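Local coordinates for protein myosin light chain (Saccharomyces cerevisiae, PDB 1M45) that serves as essential light chain of a class II myosin and as light chain of a class V myosin, binding their IQ motifs, and recruits IQG1 to the bud neck in cytokinesis, at residues D8-T11 with L12-K16; Q62-G65 with L66-N70; D84-K87 with A88-F92. One frame throughout, in Å; residues are numbered along the deposited sequence.

Contact 1: D8-T11 with L12-K16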
loop_
_atom_site.group_PDB
_atom_site.type_symbol
_atom_site.label_atom_id
_atom_site.label_comp_id
_atom_site.label_asym_id
_atom_site.label_seq_id
_atom_site.Cartn_x
_atom_site.Cartn_y
_atom_site.Cartn_z
ATOM N N ASP A 8 -2.765 -14.958 11.132
ATOM C CA ASP A 8 -2.061 -16.057 10.448
ATOM C C ASP A 8 -1.319 -15.649 9.185
ATOM O O ASP A 8 -1.101 -16.468 8.297
ATOM C CB ASP A 8 -3.019 -17.173 10.066
ATOM C CG ASP A 8 -2.317 -18.522 9.935
ATOM O OD1 ASP A 8 -1.306 -18.762 10.613
ATOM O OD2 ASP A 8 -2.750 -19.371 9.173
ATOM N N ILE A 9 -0.985 -14.372 9.072
ATOM C CA ILE A 9 -0.304 -13.924 7.880
ATOM C C ILE A 9 1.184 -14.296 7.908
ATOM O O ILE A 9 1.779 -14.589 6.875
ATOM C CB ILE A 9 -0.501 -12.414 7.717
ATOM C CG1 ILE A 9 -1.946 -12.113 7.336
ATOM C CG2 ILE A 9 0.500 -11.842 6.688
ATOM C CD1 ILE A 9 -2.284 -10.597 7.472
ATOM N N PHE A 10 1.791 -14.299 9.088
ATOM C CA PHE A 10 3.204 -14.601 9.214
ATOM C C PHE A 10 3.615 -15.906 8.495
ATOM O O PHE A 10 4.682 -15.957 7.877
ATOM C CB PHE A 10 3.590 -14.644 10.685
ATOM C CG PHE A 10 5.063 -14.688 10.932
ATOM C CD1 PHE A 10 5.720 -15.913 11.049
ATOM C CD2 PHE A 10 5.819 -13.521 11.050
ATOM C CE1 PHE A 10 7.102 -15.963 11.275
ATOM C CE2 PHE A 10 7.164 -13.564 11.306
ATOM C CZ PHE A 10 7.822 -14.790 11.407
ATOM N N THR A 11 2.764 -16.930 8.548
ATOM C CA THR A 11 3.092 -18.214 7.907
ATOM C C THR A 11 3.185 -18.089 6.394
ATOM O O THR A 11 3.948 -18.838 5.770
ATOM C CB THR A 11 2.113 -19.383 8.286
ATOM O OG1 THR A 11 0.757 -18.947 8.150
ATOM C CG2 THR A 11 2.249 -19.739 9.751
ATOM N N LEU A 12 2.473 -17.140 5.800
ATOM C CA LEU A 12 2.543 -16.964 4.344
ATOM C C LEU A 12 3.886 -16.358 3.940
ATOM O O LEU A 12 4.341 -16.510 2.775
ATOM C CB LEU A 12 1.391 -16.081 3.839
ATOM C CG LEU A 12 -0.031 -16.590 4.006
ATOM C CD1 LEU A 12 -1.029 -15.504 3.591
ATOM C CD2 LEU A 12 -0.188 -17.857 3.156
ATOM N N PHE A 13 4.511 -15.650 4.878
ATOM C CA PHE A 13 5.817 -15.062 4.661
ATOM C C PHE A 13 6.917 -16.037 5.052
ATOM O O PHE A 13 8.098 -15.806 4.743
ATOM C CB PHE A 13 5.964 -13.747 5.452
ATOM C CG PHE A 13 5.230 -12.580 4.821
ATOM C CD1 PHE A 13 3.902 -12.398 5.043
ATOM C CD2 PHE A 13 5.893 -11.749 3.912
ATOM C CE1 PHE A 13 3.207 -11.342 4.442
ATOM C CE2 PHE A 13 5.218 -10.685 3.292
ATOM C CZ PHE A 13 3.876 -10.483 3.578
ATOM N N ASP A 14 6.546 -17.089 5.776
ATOM C CA ASP A 14 7.535 -18.086 6.210
ATOM C C ASP A 14 7.083 -19.481 5.765
ATOM O O ASP A 14 6.734 -20.338 6.570
ATOM C CB ASP A 14 7.649 -18.029 7.727
ATOM C CG ASP A 14 8.638 -19.038 8.287
ATOM O OD1 ASP A 14 9.512 -19.506 7.542
ATOM O OD2 ASP A 14 8.566 -19.400 9.459
ATOM N N LYS A 15 7.150 -19.744 4.481
ATOM C CA LYS A 15 6.683 -21.049 4.008
ATOM C C LYS A 15 7.716 -22.168 4.147
ATOM O O LYS A 15 7.501 -23.305 3.715
ATOM C CB LYS A 15 6.174 -20.930 2.588
ATOM C CG LYS A 15 4.936 -20.062 2.520
ATOM C CD LYS A 15 4.393 -20.007 1.112
ATOM C CE LYS A 15 3.123 -19.211 1.100
ATOM N NZ LYS A 15 2.762 -18.743 -0.250
ATOM N N LYS A 16 8.818 -21.837 4.791
ATOM C CA LYS A 16 9.912 -22.774 4.955
ATOM C C LYS A 16 10.161 -23.153 6.406
ATOM O O LYS A 16 11.249 -23.610 6.745
ATOM C CB LYS A 16 11.153 -22.199 4.285
ATOM C CG LYS A 16 10.970 -22.158 2.776
ATOM C CD LYS A 16 11.993 -21.289 2.094
ATOM C CE LYS A 16 11.735 -21.250 0.607
ATOM N NZ LYS A 16 12.784 -20.474 -0.088
#

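Contact 2: Q62-G65 with L66-N70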
loop_
_atom_site.group_PDB
_atom_site.type_symbol
_atom_site.label_atom_id
_atom_site.label_comp_id
_atom_site.label_asym_id
_atom_site.label_seq_id
_atom_site.Cartn_x
_atom_site.Cartn_y
_atom_site.Cartn_z
ATOM N N GLN A 62 9.774 -10.612 17.543
ATOM C CA GLN A 62 10.629 -9.447 17.336
ATOM C C GLN A 62 9.835 -8.409 16.569
ATOM O O GLN A 62 9.880 -7.195 16.889
ATOM C CB GLN A 62 11.888 -9.802 16.581
ATOM C CG GLN A 62 12.946 -10.558 17.365
ATOM C CD GLN A 62 14.155 -10.854 16.526
ATOM O OE1 GLN A 62 14.058 -11.470 15.467
ATOM N NE2 GLN A 62 15.312 -10.380 16.974
ATOM N N ILE A 63 9.043 -8.893 15.612
ATOM C CA ILE A 63 8.232 -7.971 14.811
ATOM C C ILE A 63 7.155 -7.318 15.649
ATOM O O ILE A 63 6.900 -6.124 15.533
ATOM C CB ILE A 63 7.614 -8.678 13.580
ATOM C CG1 ILE A 63 8.742 -9.074 12.646
ATOM C CG2 ILE A 63 6.645 -7.730 12.845
ATOM C CD1 ILE A 63 8.306 -9.864 11.390
ATOM N N THR A 64 6.518 -8.106 16.512
ATOM C CA THR A 64 5.495 -7.596 17.401
ATOM C C THR A 64 6.078 -6.542 18.321
ATOM O O THR A 64 5.462 -5.506 18.548
ATOM C CB THR A 64 4.865 -8.758 18.203
ATOM O OG1 THR A 64 4.303 -9.698 17.282
ATOM C CG2 THR A 64 3.664 -8.265 18.991
ATOM N N GLY A 65 7.285 -6.801 18.818
ATOM C CA GLY A 65 7.999 -5.836 19.633
ATOM C C GLY A 65 8.200 -4.535 18.864
ATOM O O GLY A 65 7.943 -3.444 19.385
ATOM N N LEU A 66 8.627 -4.635 17.600
ATOM C CA LEU A 66 8.839 -3.450 16.743
ATOM C C LEU A 66 7.553 -2.681 16.543
ATOM O O LEU A 66 7.577 -1.441 16.514
ATOM C CB LEU A 66 9.448 -3.822 15.381
ATOM C CG LEU A 66 10.842 -4.433 15.392
ATOM C CD1 LEU A 66 11.215 -4.995 14.024
ATOM C CD2 LEU A 66 11.858 -3.385 15.835
ATOM N N ILE A 67 6.438 -3.391 16.355
ATOM C CA ILE A 67 5.158 -2.728 16.133
ATOM C C ILE A 67 4.700 -1.987 17.389
ATOM O O ILE A 67 4.205 -0.886 17.312
ATOM C CB ILE A 67 4.100 -3.739 15.656
ATOM C CG1 ILE A 67 4.502 -4.293 14.292
ATOM C CG2 ILE A 67 2.690 -3.101 15.626
ATOM C CD1 ILE A 67 3.797 -5.553 13.899
ATOM N N GLU A 68 4.852 -2.595 18.556
ATOM C CA GLU A 68 4.425 -1.923 19.776
ATOM C C GLU A 68 5.205 -0.657 20.033
ATOM O O GLU A 68 4.625 0.347 20.400
ATOM C CB GLU A 68 4.555 -2.854 20.972
ATOM C CG GLU A 68 3.752 -4.124 20.824
ATOM C CD GLU A 68 3.923 -5.044 22.007
ATOM O OE1 GLU A 68 5.069 -5.458 22.298
ATOM O OE2 GLU A 68 2.899 -5.340 22.646
ATOM N N VAL A 69 6.513 -0.685 19.791
ATOM C CA VAL A 69 7.343 0.504 19.911
ATOM C C VAL A 69 6.986 1.602 18.902
ATOM O O VAL A 69 7.147 2.785 19.151
ATOM C CB VAL A 69 8.836 0.110 19.731
ATOM C CG1 VAL A 69 9.733 1.320 19.708
ATOM C CG2 VAL A 69 9.255 -0.861 20.839
ATOM N N ASN A 70 6.504 1.185 17.738
ATOM C CA ASN A 70 6.220 2.120 16.655
ATOM C C ASN A 70 4.736 2.208 16.347
ATOM O O ASN A 70 4.334 2.545 15.221
ATOM C CB ASN A 70 6.998 1.675 15.425
ATOM C CG ASN A 70 8.481 1.871 15.591
ATOM O OD1 ASN A 70 8.953 2.995 15.556
ATOM N ND2 ASN A 70 9.229 0.771 15.789
#

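Contact 3: D84-K87 with A88-F92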
loop_
_atom_site.group_PDB
_atom_site.type_symbol
_atom_site.label_atom_id
_atom_site.label_comp_id
_atom_site.label_asym_id
_atom_site.label_seq_id
_atom_site.Cartn_x
_atom_site.Cartn_y
_atom_site.Cartn_z
ATOM N N ASP A 84 -8.138 13.430 0.632
ATOM C CA ASP A 84 -6.704 13.649 0.439
ATOM C C ASP A 84 -6.292 13.482 -1.021
ATOM O O ASP A 84 -5.259 14.010 -1.426
ATOM C CB ASP A 84 -5.902 12.660 1.273
ATOM C CG ASP A 84 -5.986 12.960 2.767
ATOM O OD1 ASP A 84 -6.000 14.173 3.138
ATOM O OD2 ASP A 84 -6.055 12.062 3.630
ATOM N N PHE A 85 -7.086 12.771 -1.808
ATOM C CA PHE A 85 -6.645 12.420 -3.183
ATOM C C PHE A 85 -7.509 12.917 -4.327
ATOM O O PHE A 85 -7.117 12.793 -5.493
ATOM C CB PHE A 85 -6.528 10.908 -3.283
ATOM C CG PHE A 85 -5.683 10.322 -2.210
ATOM C CD1 PHE A 85 -6.234 9.439 -1.286
ATOM C CD2 PHE A 85 -4.346 10.708 -2.063
ATOM C CE1 PHE A 85 -5.454 8.915 -0.249
ATOM C CE2 PHE A 85 -3.596 10.205 -1.010
ATOM C CZ PHE A 85 -4.163 9.283 -0.118
ATOM N N VAL A 86 -8.689 13.455 -3.998
ATOM C CA VAL A 86 -9.603 13.942 -5.021
ATOM C C VAL A 86 -9.018 15.042 -5.888
ATOM O O VAL A 86 -9.118 14.971 -7.107
ATOM C CB VAL A 86 -10.947 14.408 -4.386
ATOM C CG1 VAL A 86 -11.861 15.104 -5.402
ATOM C CG2 VAL A 86 -11.644 13.224 -3.786
ATOM N N LYS A 87 -8.402 16.047 -5.271
ATOM C CA LYS A 87 -7.777 17.126 -6.033
ATOM C C LYS A 87 -6.719 16.625 -7.015
ATOM O O LYS A 87 -6.622 17.119 -8.146
ATOM C CB LYS A 87 -7.183 18.168 -5.084
ATOM C CG LYS A 87 -8.247 19.077 -4.497
ATOM C CD LYS A 87 -7.638 20.188 -3.658
ATOM C CE LYS A 87 -8.710 21.151 -3.165
ATOM N NZ LYS A 87 -9.715 20.506 -2.251
ATOM N N ALA A 88 -5.937 15.627 -6.590
ATOM C CA ALA A 88 -4.927 15.026 -7.476
ATOM C C ALA A 88 -5.554 14.381 -8.721
ATOM O O ALA A 88 -5.007 14.493 -9.841
ATOM C CB ALA A 88 -4.031 14.002 -6.721
ATOM N N PHE A 89 -6.678 13.687 -8.529
ATOM C CA PHE A 89 -7.383 13.078 -9.655
ATOM C C PHE A 89 -8.059 14.181 -10.499
ATOM O O PHE A 89 -8.193 14.036 -11.706
ATOM C CB PHE A 89 -8.427 12.065 -9.181
ATOM C CG PHE A 89 -7.850 10.724 -8.861
ATOM C CD1 PHE A 89 -7.435 10.410 -7.575
ATOM C CD2 PHE A 89 -7.634 9.807 -9.885
ATOM C CE1 PHE A 89 -6.893 9.164 -7.297
ATOM C CE2 PHE A 89 -7.081 8.560 -9.622
ATOM C CZ PHE A 89 -6.707 8.242 -8.314
ATOM N N GLN A 90 -8.508 15.248 -9.848
ATOM C CA GLN A 90 -9.205 16.297 -10.585
ATOM C C GLN A 90 -8.269 16.916 -11.609
ATOM O O GLN A 90 -8.708 17.426 -12.624
ATOM C CB GLN A 90 -9.830 17.330 -9.659
ATOM C CG GLN A 90 -11.071 16.770 -8.990
ATOM C CD GLN A 90 -11.739 17.740 -8.019
ATOM O OE1 GLN A 90 -12.844 17.469 -7.534
ATOM N NE2 GLN A 90 -11.080 18.860 -7.734
ATOM N N VAL A 91 -6.974 16.808 -11.354
ATOM C CA VAL A 91 -5.973 17.295 -12.301
ATOM C C VAL A 91 -6.073 16.565 -13.647
ATOM O O VAL A 91 -5.821 17.149 -14.718
ATOM C CB VAL A 91 -4.581 17.198 -11.705
ATOM C CG1 VAL A 91 -3.512 17.405 -12.777
ATOM C CG2 VAL A 91 -4.424 18.202 -10.574
ATOM N N PHE A 92 -6.492 15.305 -13.599
ATOM C CA PHE A 92 -6.617 14.477 -14.780
ATOM C C PHE A 92 -8.066 14.269 -15.189
ATOM O O PHE A 92 -8.373 13.434 -16.011
ATOM C CB PHE A 92 -5.930 13.130 -14.531
ATOM C CG PHE A 92 -4.470 13.276 -14.223
ATOM C CD1 PHE A 92 -4.045 13.650 -12.943
ATOM C CD2 PHE A 92 -3.516 13.043 -15.208
ATOM C CE1 PHE A 92 -2.679 13.820 -12.660
ATOM C CE2 PHE A 92 -2.159 13.196 -14.934
ATOM C CZ PHE A 92 -1.735 13.590 -13.656
HETATM O O HOH W 1 -5.185 15.473 -3.766
#

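Contact 1: D8-T11 with L12-K16
I9 and F13 run alongside each other in one direction, four residues apart at the short, weakly bonded entering helix of the first EF-hand of this calmodulin-like light chain. The branch methyl of I9 makes the touch: CG2, set anti to the backbone N, meets F13 CE1 at 3.6 Å, near the ring plane and at its edge. On the same edge the carbonyl of I9 arrives in plane, its O 3.6 Å from F13 CD1. The ring is thus bordered by methyl and carbonyl, while A32 and D28 of helix 26-32 also pack against it.

F10 and D14 meet in a different manner. Their side chains pass at a slant, with the ring and carboxylate planes 81° apart, and the nearest approach is F10 CE1 to D14 CB at 4.1 Å. With CG of D14 anti to its own N (chi1 179°), the carboxylate is carried into the loop, where OD1 accepts a hydrogen bond from the backbone N of Q18 and OD2 one from that of G19, as expected for the first residue of an EF-hand loop; a calcium role for D14 is inferred.

The backbone is held by bonds between residues three apart. L12 N reaches I9 O at 2.9 Å but comes from above the carbonyl plane, 49° out of it, whereas F13 N to F10 O and D14 N to T11 O are weak. L12 and I9 also pack against apolar side chains of the bound peptide, and an acidic side chain of that peptide takes K15 NZ in a salt bridge. Nearer the backbone, the aliphatic stem of K15 lies by the preceding turn, CG standing 3.6 Å from T11 O.

Contact 2: Q62-G65 with L66-N70
Q62 O receives L66 N at 2.9 Å, one of the two shortest bonds joining Q62-G65 to L66-N70; the donor is tilted only 21° from the carbonyl plane. The same oxygen has L66 CG beside it at 3.3 Å. I67 N to I63 O, E68 N to T64 O and V69 N to G65 O follow in the regular alpha-helical pattern, the last with an N-H...O angle of 168°.

On the inner side, I63 and I67 meet through methyls: CG2 of I63 touches CD1 of I67 at 3.7 Å. I67 CG1, anti to the carbonyl carbon (chi1 -65°), is thereby laid against I63 O at 3.3 Å. This is helix 60-69 of the N-terminal lobe, running on from strand 57-59, which pairs antiparallel with strand 20-22. The two isoleucines face Y29, L26 and L30 of helix 26-32, while L66 turns to I45 of helix 39-47.

At the far end, L66 O is gripped twice by N70. The side-chain amide curls back, N70 ND2 donating to L66 O at 2.9 Å with the oxygen close to the amide plane, and N70 N adds a weak bond to L66 O at 3.1 Å.

Contact 3: D84-K87 with A88-F92
F85 and F89 are the first pair to meet directly along this helix; just before them a water bridges D84 and A88, donating to D84 O at 2.8 Å and accepting a hydrogen bond from A88 N at 2.9 Å in place of the direct helical bond. The CB of D84 also sits over the centre of the F85 ring, covering one face.

The carbonyl of F85 does double work. F89 N donates to F85 O at 3.2 Å, while the same oxygen lies at the edge of the F89 ring, near its plane and 3.2 Å from CD1, which is brought there by CG standing beside the backbone N (chi1 -82°). This is the entering helix of an EF-hand whose loop begins at D93, and F89 packs on L105, M108 and I142, its ring at a small angle to that of Y138. The bound peptide meets F85 with an aromatic side chain and F89 with an apolar one. With an alanine in place of F89, Y138 is likely to lose its ring neighbour and a gap to open between helix 83-90 and helices 102-111 and 138-146.

At V86 the carbonyl O takes Q90 N at 2.8 Å, almost in line with the carbonyl bond. The side chains of V86 and Q90 are crossed, CG1 of the valine lying 3.3 Å from the amide OE1. At K87, V91 N gives a weak bond to the carbonyl O, against which V91 CG2 also rests at 3.4 Å.

From the N terminus, the three contacts come in series; each closes no more than a local turn, so none nests in or crosses another. Contact 1 belongs to the helix that opens the first EF-hand and contact 2 to helix 60-69, which follows strand 57-59, with the strand pair 20-22 and 57-59 between them in the chain. The two touch directly, F10 CE2 packing on I63 CD1 at 3.9 Å, which ties helix 10-13 to helix 60-69. Contact 3 lies in the other lobe, across the chain's centre, with nearest atoms about 21 Å from contact 1. The bound IQ peptide touches both 8-16 and 84-92, spanning the lobes.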